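Long-range contact in fimbrin (Schizosaccharomyces pombe, PDB 1RT8), which binds and crosslinks actin filaments, and takes part in cell polarity, cytokinesis, mating and spore formation: residues I93-I107 against L119-G131. Numbering follows the deposited sequence.
Sequences INSAKAMGGISITNI and LILGLVWQIIRRG. With SO4 (sulfate ion), chain C.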
loop_
_atom_site.group_PDB
_atom_site.type_symbol
_atom_site.label_atom_id
_atom_site.label_comp_id
_atom_site.label_asym_id
_atom_site.label_seq_id
_atom_site.Cartn_x
_atom_site.Cartn_y
_atom_site.Cartn_z
ATOM N N ILE A 93 11.921 1.464 0.170
ATOM C CA ILE A 93 11.224 2.150 -0.913
ATOM C C ILE A 93 10.314 1.251 -1.743
ATOM O O ILE A 93 9.152 1.567 -1.955
ATOM C CB ILE A 93 12.229 2.831 -1.878
ATOM C CG1 ILE A 93 12.921 4.010 -1.182
ATOM C CG2 ILE A 93 11.508 3.276 -3.161
ATOM C CD1 ILE A 93 11.997 5.111 -0.764
ATOM N N ASN A 94 10.846 0.136 -2.221
ATOM C CA ASN A 94 10.065 -0.763 -3.054
ATOM C C ASN A 94 8.984 -1.542 -2.334
ATOM O O ASN A 94 8.010 -1.979 -2.958
ATOM C CB ASN A 94 11.009 -1.681 -3.816
ATOM C CG ASN A 94 11.878 -0.901 -4.778
ATOM O OD1 ASN A 94 11.374 -0.048 -5.507
ATOM N ND2 ASN A 94 13.176 -1.166 -4.778
ATOM N N SER A 95 9.139 -1.711 -1.025
ATOM C CA SER A 95 8.110 -2.398 -0.255
ATOM C C SER A 95 6.963 -1.397 -0.105
ATOM O O SER A 95 5.793 -1.724 -0.319
ATOM C CB SER A 95 8.632 -2.793 1.137
ATOM O OG SER A 95 9.610 -3.808 1.057
ATOM N N ALA A 96 7.314 -0.170 0.266
ATOM C CA ALA A 96 6.325 0.890 0.461
ATOM C C ALA A 96 5.447 1.055 -0.775
ATOM O O ALA A 96 4.243 1.244 -0.660
ATOM C CB ALA A 96 7.026 2.208 0.791
ATOM N N LYS A 97 6.053 0.973 -1.952
ATOM C CA LYS A 97 5.316 1.109 -3.204
ATOM C C LYS A 97 4.270 0.026 -3.421
ATOM O O LYS A 97 3.304 0.251 -4.145
ATOM C CB LYS A 97 6.265 1.083 -4.407
ATOM C CG LYS A 97 7.048 2.348 -4.637
ATOM C CD LYS A 97 7.829 2.254 -5.942
ATOM C CE LYS A 97 8.457 3.598 -6.294
ATOM N NZ LYS A 97 9.267 3.522 -7.544
ATOM N N ALA A 98 4.459 -1.138 -2.800
ATOM C CA ALA A 98 3.534 -2.260 -2.980
ATOM C C ALA A 98 2.556 -2.531 -1.844
ATOM O O ALA A 98 1.788 -3.489 -1.900
ATOM C CB ALA A 98 4.323 -3.525 -3.265
ATOM N N MET A 99 2.577 -1.701 -0.815
ATOM C CA MET A 99 1.685 -1.901 0.316
ATOM C C MET A 99 0.263 -1.445 0.038
ATOM O O MET A 99 -0.690 -1.968 0.615
ATOM C CB MET A 99 2.239 -1.168 1.534
ATOM C CG MET A 99 3.542 -1.765 2.019
ATOM S SD MET A 99 4.417 -0.686 3.121
ATOM C CE MET A 99 3.379 -0.792 4.582
ATOM N N GLY A 100 0.127 -0.472 -0.853
ATOM C CA GLY A 100 -1.184 0.052 -1.174
ATOM C C GLY A 100 -1.494 1.216 -0.258
ATOM O O GLY A 100 -1.067 1.230 0.897
ATOM N N GLY A 101 -2.229 2.196 -0.770
ATOM C CA GLY A 101 -2.580 3.350 0.036
ATOM C C GLY A 101 -1.422 4.295 0.314
ATOM O O GLY A 101 -1.599 5.317 0.972
ATOM N N ILE A 102 -0.235 3.959 -0.178
ATOM C CA ILE A 102 0.936 4.805 0.033
ATOM C C ILE A 102 1.413 5.378 -1.294
ATOM O O ILE A 102 1.364 4.703 -2.321
ATOM C CB ILE A 102 2.108 4.010 0.661
ATOM C CG1 ILE A 102 1.732 3.544 2.071
ATOM C CG2 ILE A 102 3.366 4.874 0.699
ATOM C CD1 ILE A 102 2.818 2.738 2.754
ATOM N N SER A 103 1.869 6.626 -1.272
ATOM C CA SER A 103 2.372 7.256 -2.484
ATOM C C SER A 103 3.806 7.720 -2.246
ATOM O O SER A 103 4.049 8.639 -1.459
ATOM C CB SER A 103 1.491 8.445 -2.880
ATOM O OG SER A 103 1.823 8.907 -4.180
ATOM N N ILE A 104 4.759 7.070 -2.911
ATOM C CA ILE A 104 6.162 7.429 -2.756
ATOM C C ILE A 104 6.884 7.538 -4.096
ATOM O O ILE A 104 7.466 6.575 -4.597
ATOM C CB ILE A 104 6.916 6.417 -1.853
ATOM C CG1 ILE A 104 7.000 5.049 -2.526
ATOM C CG2 ILE A 104 6.200 6.276 -0.522
ATOM C CD1 ILE A 104 8.166 4.213 -2.035
ATOM N N THR A 105 6.840 8.734 -4.670
ATOM C CA THR A 105 7.484 9.002 -5.945
ATOM C C THR A 105 8.574 10.035 -5.684
ATOM O O THR A 105 9.693 9.939 -6.190
ATOM C CB THR A 105 6.479 9.594 -6.959
ATOM O OG1 THR A 105 5.348 8.713 -7.097
ATOM C CG2 THR A 105 7.150 9.795 -8.310
ATOM N N ASN A 106 8.230 11.022 -4.871
ATOM C CA ASN A 106 9.158 12.087 -4.539
ATOM C C ASN A 106 10.302 11.616 -3.633
ATOM O O ASN A 106 11.188 12.406 -3.296
ATOM C CB ASN A 106 8.400 13.231 -3.867
ATOM C CG ASN A 106 9.121 14.557 -3.987
ATOM O OD1 ASN A 106 8.658 15.576 -3.471
ATOM N ND2 ASN A 106 10.258 14.554 -4.676
ATOM N N ILE A 107 10.299 10.339 -3.243
ATOM C CA ILE A 107 11.358 9.835 -2.369
ATOM C C ILE A 107 12.113 8.626 -2.929
ATOM O O ILE A 107 11.512 7.663 -3.397
ATOM C CB ILE A 107 10.800 9.490 -0.958
ATOM C CG1 ILE A 107 11.962 9.259 0.017
ATOM C CG2 ILE A 107 9.891 8.270 -1.039
ATOM C CD1 ILE A 107 11.544 9.101 1.463
ATOM N N LEU A 119 10.557 14.508 3.149
ATOM C CA LEU A 119 10.354 13.253 2.445
ATOM C C LEU A 119 10.251 12.092 3.436
ATOM O O LEU A 119 9.326 11.287 3.361
ATOM C CB LEU A 119 11.501 13.026 1.457
ATOM C CG LEU A 119 11.467 13.948 0.232
ATOM C CD1 LEU A 119 12.806 13.961 -0.471
ATOM C CD2 LEU A 119 10.373 13.483 -0.704
ATOM N N ILE A 120 11.186 12.010 4.375
ATOM C CA ILE A 120 11.157 10.938 5.369
ATOM C C ILE A 120 9.887 10.989 6.234
ATOM O O ILE A 120 9.200 9.981 6.405
ATOM C CB ILE A 120 12.397 11.003 6.285
ATOM C CG1 ILE A 120 13.606 10.415 5.546
ATOM C CG2 ILE A 120 12.134 10.258 7.596
ATOM C CD1 ILE A 120 14.905 10.493 6.334
ATOM N N LEU A 121 9.577 12.160 6.784
ATOM C CA LEU A 121 8.385 12.282 7.622
ATOM C C LEU A 121 7.137 12.017 6.778
ATOM O O LEU A 121 6.141 11.485 7.271
ATOM C CB LEU A 121 8.317 13.674 8.266
ATOM C CG LEU A 121 7.508 13.735 9.574
ATOM C CD1 LEU A 121 8.053 12.712 10.567
ATOM C CD2 LEU A 121 7.568 15.135 10.170
ATOM N N GLY A 122 7.200 12.383 5.501
ATOM C CA GLY A 122 6.081 12.148 4.610
ATOM C C GLY A 122 5.857 10.653 4.461
ATOM O O GLY A 122 4.726 10.172 4.514
ATOM N N LEU A 123 6.948 9.916 4.277
ATOM C CA LEU A 123 6.895 8.469 4.129
ATOM C C LEU A 123 6.499 7.803 5.455
ATOM O O LEU A 123 5.791 6.789 5.479
ATOM C CB LEU A 123 8.254 7.959 3.659
ATOM C CG LEU A 123 8.462 6.451 3.544
ATOM C CD1 LEU A 123 7.415 5.826 2.638
ATOM C CD2 LEU A 123 9.856 6.201 2.999
ATOM N N VAL A 124 6.951 8.382 6.561
ATOM C CA VAL A 124 6.615 7.846 7.875
ATOM C C VAL A 124 5.104 7.878 8.074
ATOM O O VAL A 124 4.496 6.889 8.505
ATOM C CB VAL A 124 7.308 8.656 9.005
ATOM C CG1 VAL A 124 6.578 8.452 10.341
ATOM C CG2 VAL A 124 8.749 8.191 9.139
ATOM N N TRP A 125 4.496 9.015 7.750
ATOM C CA TRP A 125 3.056 9.160 7.896
ATOM C C TRP A 125 2.311 8.174 6.994
ATOM O O TRP A 125 1.345 7.533 7.434
ATOM C CB TRP A 125 2.626 10.605 7.587
ATOM C CG TRP A 125 1.148 10.750 7.387
ATOM C CD1 TRP A 125 0.519 11.203 6.268
ATOM C CD2 TRP A 125 0.110 10.367 8.304
ATOM N NE1 TRP A 125 -0.847 11.122 6.423
ATOM C CE2 TRP A 125 -1.125 10.611 7.664
ATOM C CE3 TRP A 125 0.106 9.837 9.599
ATOM C CZ2 TRP A 125 -2.352 10.342 8.275
ATOM C CZ3 TRP A 125 -1.121 9.569 10.209
ATOM C CH2 TRP A 125 -2.330 9.822 9.543
ATOM N N GLN A 126 2.757 8.026 5.747
ATOM C CA GLN A 126 2.076 7.096 4.852
ATOM C C GLN A 126 2.117 5.684 5.425
ATOM O O GLN A 126 1.116 4.955 5.373
ATOM C CB GLN A 126 2.703 7.110 3.452
ATOM C CG GLN A 126 2.479 8.405 2.659
ATOM C CD GLN A 126 1.000 8.717 2.427
ATOM O OE1 GLN A 126 0.217 7.845 2.032
ATOM N NE2 GLN A 126 0.616 9.969 2.662
ATOM N N ILE A 127 3.270 5.295 5.973
ATOM C CA ILE A 127 3.405 3.961 6.564
ATOM C C ILE A 127 2.484 3.809 7.783
ATOM O O ILE A 127 1.776 2.803 7.903
ATOM C CB ILE A 127 4.873 3.658 6.966
ATOM C CG1 ILE A 127 5.758 3.661 5.710
ATOM C CG2 ILE A 127 4.977 2.288 7.632
ATOM C CD1 ILE A 127 7.232 3.399 5.979
ATOM N N ILE A 128 2.481 4.806 8.668
ATOM C CA ILE A 128 1.641 4.785 9.869
ATOM C C ILE A 128 0.166 4.742 9.501
ATOM O O ILE A 128 -0.615 3.999 10.104
ATOM C CB ILE A 128 1.869 6.026 10.759
ATOM C CG1 ILE A 128 3.241 5.951 11.435
ATOM C CG2 ILE A 128 0.769 6.116 11.826
ATOM C CD1 ILE A 128 3.552 7.157 12.295
ATOM N N ARG A 129 -0.213 5.555 8.517
ATOM C CA ARG A 129 -1.593 5.616 8.052
ATOM C C ARG A 129 -2.047 4.281 7.484
ATOM O O ARG A 129 -3.158 3.841 7.752
ATOM C CB ARG A 129 -1.741 6.716 6.996
ATOM C CG ARG A 129 -3.075 6.725 6.254
ATOM C CD ARG A 129 -3.194 7.974 5.381
ATOM N NE ARG A 129 -4.421 8.004 4.594
ATOM C CZ ARG A 129 -4.666 7.206 3.560
ATOM N NH1 ARG A 129 -3.764 6.307 3.183
ATOM N NH2 ARG A 129 -5.809 7.312 2.894
ATOM N N ARG A 130 -1.185 3.636 6.701
ATOM C CA ARG A 130 -1.519 2.351 6.109
ATOM C C ARG A 130 -1.785 1.280 7.171
ATOM O O ARG A 130 -2.569 0.362 6.945
ATOM C CB ARG A 130 -0.389 1.889 5.177
ATOM C CG ARG A 130 -0.539 0.453 4.641
ATOM C CD ARG A 130 -1.818 0.278 3.832
ATOM N NE ARG A 130 -2.010 -1.104 3.386
ATOM C CZ ARG A 130 -2.303 -2.126 4.191
ATOM N NH1 ARG A 130 -2.446 -1.939 5.499
ATOM N NH2 ARG A 130 -2.442 -3.346 3.687
ATOM N N GLY A 131 -1.151 1.408 8.330
ATOM C CA GLY A 131 -1.335 0.419 9.380
ATOM C C GLY A 131 -2.464 0.664 10.371
ATOM O O GLY A 131 -2.882 -0.257 11.071
HETATM S S SO4 C . -5.729 5.754 -0.685
HETATM O O1 SO4 C . -4.618 6.417 0.291
HETATM O O2 SO4 C . -6.259 4.637 0.073
HETATM O O3 SO4 C . -6.635 6.639 -1.003
HETATM O O4 SO4 C . -4.935 5.253 -1.777
HETATM O O HOH W 1 -1.059 5.702 3.546
#
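R130 bends its side chain back against the last turn of helix 82-99 and the G100 that follows it. Its NE donates a hydrogen bond to M99 O, 3.2 Å away with an N-H...O angle of 151°. The donor sits above the carbonyl plane. The bend at chi2 (60°) also lays R130 CD 3.2 Å from G100 O, and M99 CE meets R130 CG. With an alanine in place of R130, M99 O would probably lose this donor and M99 CE one of its aliphatic neighbours. Both segments belong to the first calponin-homology domain, an all-helical fold, within the first actin-binding region. The loop 100-107 runs back along helix 117-131, with G101 beside R130 and I107 beside L119. I102 and Q126 slide past each other in opposite directions, I102 CG2 3.6 Å from Q126 CB, and I102 CD1 reaches I127. L123 sends CD1 to A96 CB and I104 CG2. Its other methyl, CD2, packs 3.7 Å from I107 CD1. L119 CB meets the same I107 methyl. A water accepts from R129 NH1 and probably donates to G101 O. R129 also bonds weakly to a sulfate, probably from crystallisation, and its NH2 forms a salt bridge with E163.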